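Local atomic coordinates of probable outer membrane protein (Pseudomonas aeruginosa, PDB entry 3DWO), a protein that is a FadL-family outer membrane beta barrel that probably carries hydrophobic compounds such as long-chain fatty acids across the outer membrane. Residues L83-G88 against K131-A136; A234-K239 against L282-Y287. All coordinates share one frame; numbering follows the deposited sequence.

Interaction 1. Residues L83-G88 against K131-A136; sequences LGTNDG and KGRDFA
Two long loops at one end of the barrel meet here: residues 83-88 lie between strands 44-63 and 93-105, and residues 131-136 lie between strands 110-125 and 138-153. One backbone hydrogen bond joins them. The N-H of K131 points at N86 O, 3.0 Å from K131 N, with an almost straight 173° at the hydrogen and the donor in the carbonyl plane. The same oxygen is roofed by the K131 aliphatic chain, its CG set between the backbone N and the carbonyl carbon (chi1 69°) and the chain bent at chi3. CG and CE of K131 each lie 3.6 Å from N86 O, while K131 NZ travels on to G60 O. N86 also forms an Asx turn, its OD1 accepting from G88 N at 2.7 Å. By the topology of FadL barrels both loops probably lie at the extracellular end. T85 OG1, anti to its backbone N (chi1 -174°), reaches to 2.8 Å from K131 N, but the angle is too poor for a bond and the hydroxyl pairs with N129 O instead. The extended R133 chain brings NH1 obliquely to 3.8 Å from T85 OG1, its guanidinium held by T71 O and W130 O.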
loop_
_atom_site.group_PDB
_atom_site.type_symbol
_atom_site.label_atom_id
_atom_site.label_comp_id
_atom_site.label_asym_id
_atom_site.label_seq_id
_atom_site.Cartn_x
_atom_site.Cartn_y
_atom_site.Cartn_z
ATOM N N LEU A 83 -22.139 -22.499 14.255
ATOM C CA LEU A 83 -21.805 -22.173 12.876
ATOM C C LEU A 83 -20.513 -22.866 12.491
ATOM O O LEU A 83 -19.702 -23.204 13.350
ATOM C CB LEU A 83 -21.620 -20.664 12.714
ATOM C CG LEU A 83 -22.838 -19.755 12.830
ATOM C CD1 LEU A 83 -22.385 -18.306 12.802
ATOM C CD2 LEU A 83 -23.791 -20.038 11.680
ATOM N N GLY A 84 -20.324 -23.081 11.197
ATOM C CA GLY A 84 -19.097 -23.706 10.745
ATOM C C GLY A 84 -18.142 -22.584 10.380
ATOM O O GLY A 84 -18.548 -21.423 10.288
ATOM N N THR A 85 -16.870 -22.902 10.184
ATOM C CA THR A 85 -15.922 -21.867 9.814
ATOM C C THR A 85 -15.379 -22.200 8.431
ATOM O O THR A 85 -15.868 -23.120 7.791
ATOM C CB THR A 85 -14.781 -21.743 10.861
ATOM O OG1 THR A 85 -13.954 -20.624 10.522
ATOM C CG2 THR A 85 -13.938 -23.013 10.907
ATOM N N ASN A 86 -14.378 -21.466 7.964
ATOM C CA ASN A 86 -13.840 -21.701 6.629
ATOM C C ASN A 86 -12.454 -21.081 6.465
ATOM O O ASN A 86 -11.928 -20.458 7.393
ATOM C CB ASN A 86 -14.799 -21.109 5.592
ATOM C CG ASN A 86 -14.990 -19.607 5.777
ATOM O OD1 ASN A 86 -14.067 -18.832 5.563
ATOM N ND2 ASN A 86 -16.182 -19.201 6.188
ATOM N N ASP A 87 -11.883 -21.231 5.272
ATOM C CA ASP A 87 -10.545 -20.722 4.973
ATOM C C ASP A 87 -10.438 -19.247 4.593
ATOM O O ASP A 87 -9.373 -18.786 4.190
ATOM C CB ASP A 87 -9.912 -21.566 3.863
ATOM C CG ASP A 87 -10.586 -21.364 2.505
ATOM O OD1 ASP A 87 -10.162 -22.032 1.538
ATOM O OD2 ASP A 87 -11.523 -20.541 2.395
ATOM N N GLY A 88 -11.536 -18.508 4.698
ATOM C CA GLY A 88 -11.487 -17.101 4.361
ATOM C C GLY A 88 -11.939 -16.774 2.953
ATOM O O GLY A 88 -12.340 -15.647 2.685
ATOM N N LYS A 131 -11.803 -18.941 9.926
ATOM C CA LYS A 131 -10.981 -19.382 11.046
ATOM C C LYS A 131 -9.984 -18.353 11.570
ATOM O O LYS A 131 -9.525 -18.457 12.704
ATOM C CB LYS A 131 -10.232 -20.657 10.665
ATOM C CG LYS A 131 -9.144 -20.455 9.615
ATOM C CD LYS A 131 -8.467 -21.789 9.264
ATOM C CE LYS A 131 -9.417 -22.722 8.520
ATOM N NZ LYS A 131 -8.783 -24.033 8.200
ATOM N N GLY A 132 -9.636 -17.380 10.740
ATOM C CA GLY A 132 -8.707 -16.352 11.171
ATOM C C GLY A 132 -9.393 -15.040 11.521
ATOM O O GLY A 132 -8.737 -14.001 11.578
ATOM N N ARG A 133 -10.700 -15.077 11.776
ATOM C CA ARG A 133 -11.448 -13.853 12.088
ATOM C C ARG A 133 -10.955 -13.077 13.312
ATOM O O ARG A 133 -11.188 -11.864 13.408
ATOM C CB ARG A 133 -12.951 -14.157 12.230
ATOM C CG ARG A 133 -13.326 -15.107 13.362
ATOM C CD ARG A 133 -14.824 -15.393 13.353
ATOM N NE ARG A 133 -15.234 -16.333 14.399
ATOM C CZ ARG A 133 -14.952 -17.633 14.389
ATOM N NH1 ARG A 133 -14.259 -18.158 13.386
ATOM N NH2 ARG A 133 -15.357 -18.406 15.389
ATOM N N ASP A 134 -10.284 -13.750 14.246
ATOM C CA ASP A 134 -9.768 -13.056 15.432
ATOM C C ASP A 134 -8.560 -12.189 15.071
ATOM O O ASP A 134 -8.098 -11.396 15.885
ATOM C CB ASP A 134 -9.332 -14.038 16.530
ATOM C CG ASP A 134 -10.505 -14.741 17.217
ATOM O OD1 ASP A 134 -11.676 -14.357 17.002
ATOM O OD2 ASP A 134 -10.240 -15.692 17.993
ATOM N N PHE A 135 -8.046 -12.351 13.858
ATOM C CA PHE A 135 -6.884 -11.588 13.409
ATOM C C PHE A 135 -7.230 -10.554 12.358
ATOM O O PHE A 135 -6.595 -9.499 12.290
ATOM C CB PHE A 135 -5.810 -12.520 12.837
ATOM C CG PHE A 135 -5.231 -13.469 13.847
ATOM C CD1 PHE A 135 -5.899 -14.639 14.186
ATOM C CD2 PHE A 135 -4.026 -13.178 14.477
ATOM C CE1 PHE A 135 -5.373 -15.512 15.144
ATOM C CE2 PHE A 135 -3.491 -14.040 15.433
ATOM C CZ PHE A 135 -4.170 -15.210 15.766
ATOM N N ALA A 136 -8.227 -10.857 11.531
ATOM C CA ALA A 136 -8.626 -9.927 10.490
ATOM C C ALA A 136 -9.857 -10.362 9.724
ATOM O O ALA A 136 -10.104 -11.558 9.521
ATOM C CB ALA A 136 -7.480 -9.722 9.510
#

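Interaction 2. Residues A234-K239 against L282-Y287; sequences AKIRNK and LDIPAY
An antiparallel pairing of barrel strands is carried on through a break in regular geometry: residues 282-286 interrupt the strand between 275-281 and 287-295, both of which pair with strand 226-248. I236 and I284 form a hydrogen-bonded pair, with I236 N 2.8 Å from I284 O and I284 N 3.0 Å from I236 O. Their side chains, with matching torsions, lie side by side and point the same way, CB to CB 3.8 Å. Bound C8E detergent lies near L282, consistent with a hydrophobic interior site. L282 N donates to N238 O at 2.8 Å, nearly along the C=O axis; N238 ND2 returns a bond to L282 O from above the carbonyl plane, while N238 OD1 is taken by N209. Toward A286 the backbones stay close, but direct hydrogen bonds give way to a water donating to A234 O and P285 O. The exposed side belongs to K235 and R237. D283 OD2 forms a salt bridge with R237 NH2 at 2.8 Å through its syn lone pair, and K235 NZ hovers 4.5 Å from D283 OD2. D283 OD1 accepts from N238 N and also forms a salt bridge with R281. Amid this positive charge D283 is probably ionised, and its carboxylate would offset the closeness of R237 and R281.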
loop_
_atom_site.group_PDB
_atom_site.type_symbol
_atom_site.label_atom_id
_atom_site.label_comp_id
_atom_site.label_asym_id
_atom_site.label_seq_id
_atom_site.Cartn_x
_atom_site.Cartn_y
_atom_site.Cartn_z
ATOM N N ALA A 234 10.407 12.334 1.484
ATOM C CA ALA A 234 10.448 12.273 2.934
ATOM C C ALA A 234 9.218 11.573 3.492
ATOM O O ALA A 234 8.171 11.528 2.848
ATOM C CB ALA A 234 10.564 13.690 3.517
ATOM N N LYS A 235 9.357 11.017 4.690
ATOM C CA LYS A 235 8.246 10.346 5.348
ATOM C C LYS A 235 7.151 11.376 5.577
ATOM O O LYS A 235 7.436 12.538 5.878
ATOM C CB LYS A 235 8.685 9.768 6.695
ATOM C CG LYS A 235 7.542 9.187 7.507
ATOM C CD LYS A 235 8.056 8.394 8.684
ATOM C CE LYS A 235 8.786 9.279 9.671
ATOM N NZ LYS A 235 9.428 8.457 10.724
ATOM N N ILE A 236 5.902 10.955 5.436
ATOM C CA ILE A 236 4.791 11.868 5.639
ATOM C C ILE A 236 4.062 11.520 6.936
ATOM O O ILE A 236 3.424 10.462 7.037
ATOM C CB ILE A 236 3.791 11.806 4.455
ATOM C CG1 ILE A 236 4.522 12.079 3.136
ATOM C CG2 ILE A 236 2.677 12.825 4.657
ATOM C CD1 ILE A 236 3.614 12.070 1.910
ATOM N N ARG A 237 4.185 12.402 7.931
ATOM C CA ARG A 237 3.523 12.212 9.215
ATOM C C ARG A 237 2.039 12.124 8.895
ATOM O O ARG A 237 1.480 12.998 8.227
ATOM C CB ARG A 237 3.812 13.392 10.137
ATOM C CG ARG A 237 5.282 13.536 10.483
ATOM C CD ARG A 237 5.539 13.256 11.953
ATOM N NE ARG A 237 5.558 11.831 12.270
ATOM C CZ ARG A 237 5.377 11.339 13.493
ATOM N NH1 ARG A 237 5.157 12.161 14.514
ATOM N NH2 ARG A 237 5.425 10.027 13.698
ATOM N N ASN A 238 1.397 11.075 9.392
ATOM C CA ASN A 238 0.006 10.841 9.054
ATOM C C ASN A 238 -0.779 10.173 10.191
ATOM O O ASN A 238 -0.826 8.946 10.298
ATOM C CB ASN A 238 0.013 9.983 7.779
ATOM C CG ASN A 238 -1.341 9.869 7.120
ATOM O OD1 ASN A 238 -2.184 10.764 7.213
ATOM N ND2 ASN A 238 -1.546 8.762 6.420
ATOM N N LYS A 239 -1.386 10.997 11.041
ATOM C CA LYS A 239 -2.178 10.503 12.158
ATOM C C LYS A 239 -3.635 10.429 11.724
ATOM O O LYS A 239 -4.304 11.455 11.587
ATOM C CB LYS A 239 -2.043 11.439 13.358
ATOM C CG LYS A 239 -2.879 11.048 14.566
ATOM C CD LYS A 239 -2.556 11.967 15.740
ATOM C CE LYS A 239 -3.386 11.646 16.969
ATOM N NZ LYS A 239 -3.031 12.561 18.097
ATOM N N LEU A 282 -0.155 6.291 10.864
ATOM C CA LEU A 282 0.146 5.448 9.714
ATOM C C LEU A 282 0.964 6.326 8.766
ATOM O O LEU A 282 0.520 6.675 7.671
ATOM C CB LEU A 282 -1.150 4.975 9.046
ATOM C CG LEU A 282 -1.147 3.735 8.134
ATOM C CD1 LEU A 282 -0.278 3.979 6.924
ATOM C CD2 LEU A 282 -0.642 2.526 8.893
ATOM N N ASP A 283 2.160 6.700 9.212
ATOM C CA ASP A 283 3.038 7.549 8.413
ATOM C C ASP A 283 3.413 6.895 7.091
ATOM O O ASP A 283 3.705 5.697 7.038
ATOM C CB ASP A 283 4.326 7.877 9.179
ATOM C CG ASP A 283 4.076 8.677 10.449
ATOM O OD1 ASP A 283 2.980 9.265 10.604
ATOM O OD2 ASP A 283 4.997 8.728 11.292
ATOM N N ILE A 284 3.399 7.682 6.022
ATOM C CA ILE A 284 3.781 7.171 4.716
ATOM C C ILE A 284 5.307 7.140 4.747
ATOM O O ILE A 284 5.955 8.175 4.891
ATOM C CB ILE A 284 3.278 8.096 3.595
ATOM C CG1 ILE A 284 1.760 8.260 3.720
ATOM C CG2 ILE A 284 3.624 7.507 2.229
ATOM C CD1 ILE A 284 1.145 9.180 2.683
ATOM N N PRO A 285 5.900 5.947 4.615
ATOM C CA PRO A 285 7.355 5.785 4.643
ATOM C C PRO A 285 8.168 6.590 3.636
ATOM O O PRO A 285 7.740 6.827 2.510
ATOM C CB PRO A 285 7.538 4.277 4.468
ATOM C CG PRO A 285 6.357 3.896 3.643
ATOM C CD PRO A 285 5.239 4.676 4.273
ATOM N N ALA A 286 9.349 7.011 4.074
ATOM C CA ALA A 286 10.268 7.765 3.239
ATOM C C ALA A 286 10.940 6.770 2.310
ATOM O O ALA A 286 11.044 5.588 2.630
ATOM C CB ALA A 286 11.323 8.452 4.106
ATOM N N TYR A 287 11.376 7.240 1.149
ATOM C CA TYR A 287 12.072 6.369 0.224
ATOM C C TYR A 287 12.943 7.178 -0.718
ATOM O O TYR A 287 12.698 8.361 -0.943
ATOM C CB TYR A 287 11.092 5.501 -0.575
ATOM C CG TYR A 287 10.124 6.255 -1.457
ATOM C CD1 TYR A 287 8.906 6.712 -0.956
ATOM C CD2 TYR A 287 10.406 6.464 -2.806
ATOM C CE1 TYR A 287 7.985 7.351 -1.779
ATOM C CE2 TYR A 287 9.496 7.103 -3.639
ATOM C CZ TYR A 287 8.284 7.542 -3.120
ATOM O OH TYR A 287 7.363 8.149 -3.946
HETATM O O HOH W 1 6.981 9.371 1.206
#

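How the interactions relate
Interactions 1 and 2 are separate contacts in series along the chain, their centres about 32 Å apart and their nearest atoms about 14 Å apart. Two strands run between them. Strand 110-125 supplies M120 to the apolar side of interaction 2 and leads into the loop that holds residues 131-136; strand 158-177 supplies I165 and Q167 to interaction 2 and, through Q175 and N176, binds D134 of the 131-136 segment. Bound C8E detergent, amphipathic like the family's presumed cargo, sets the two apart: it comes within about 4 Å of the L282 side chain in interaction 2, but stays about 12 Å from that of R133 in interaction 1.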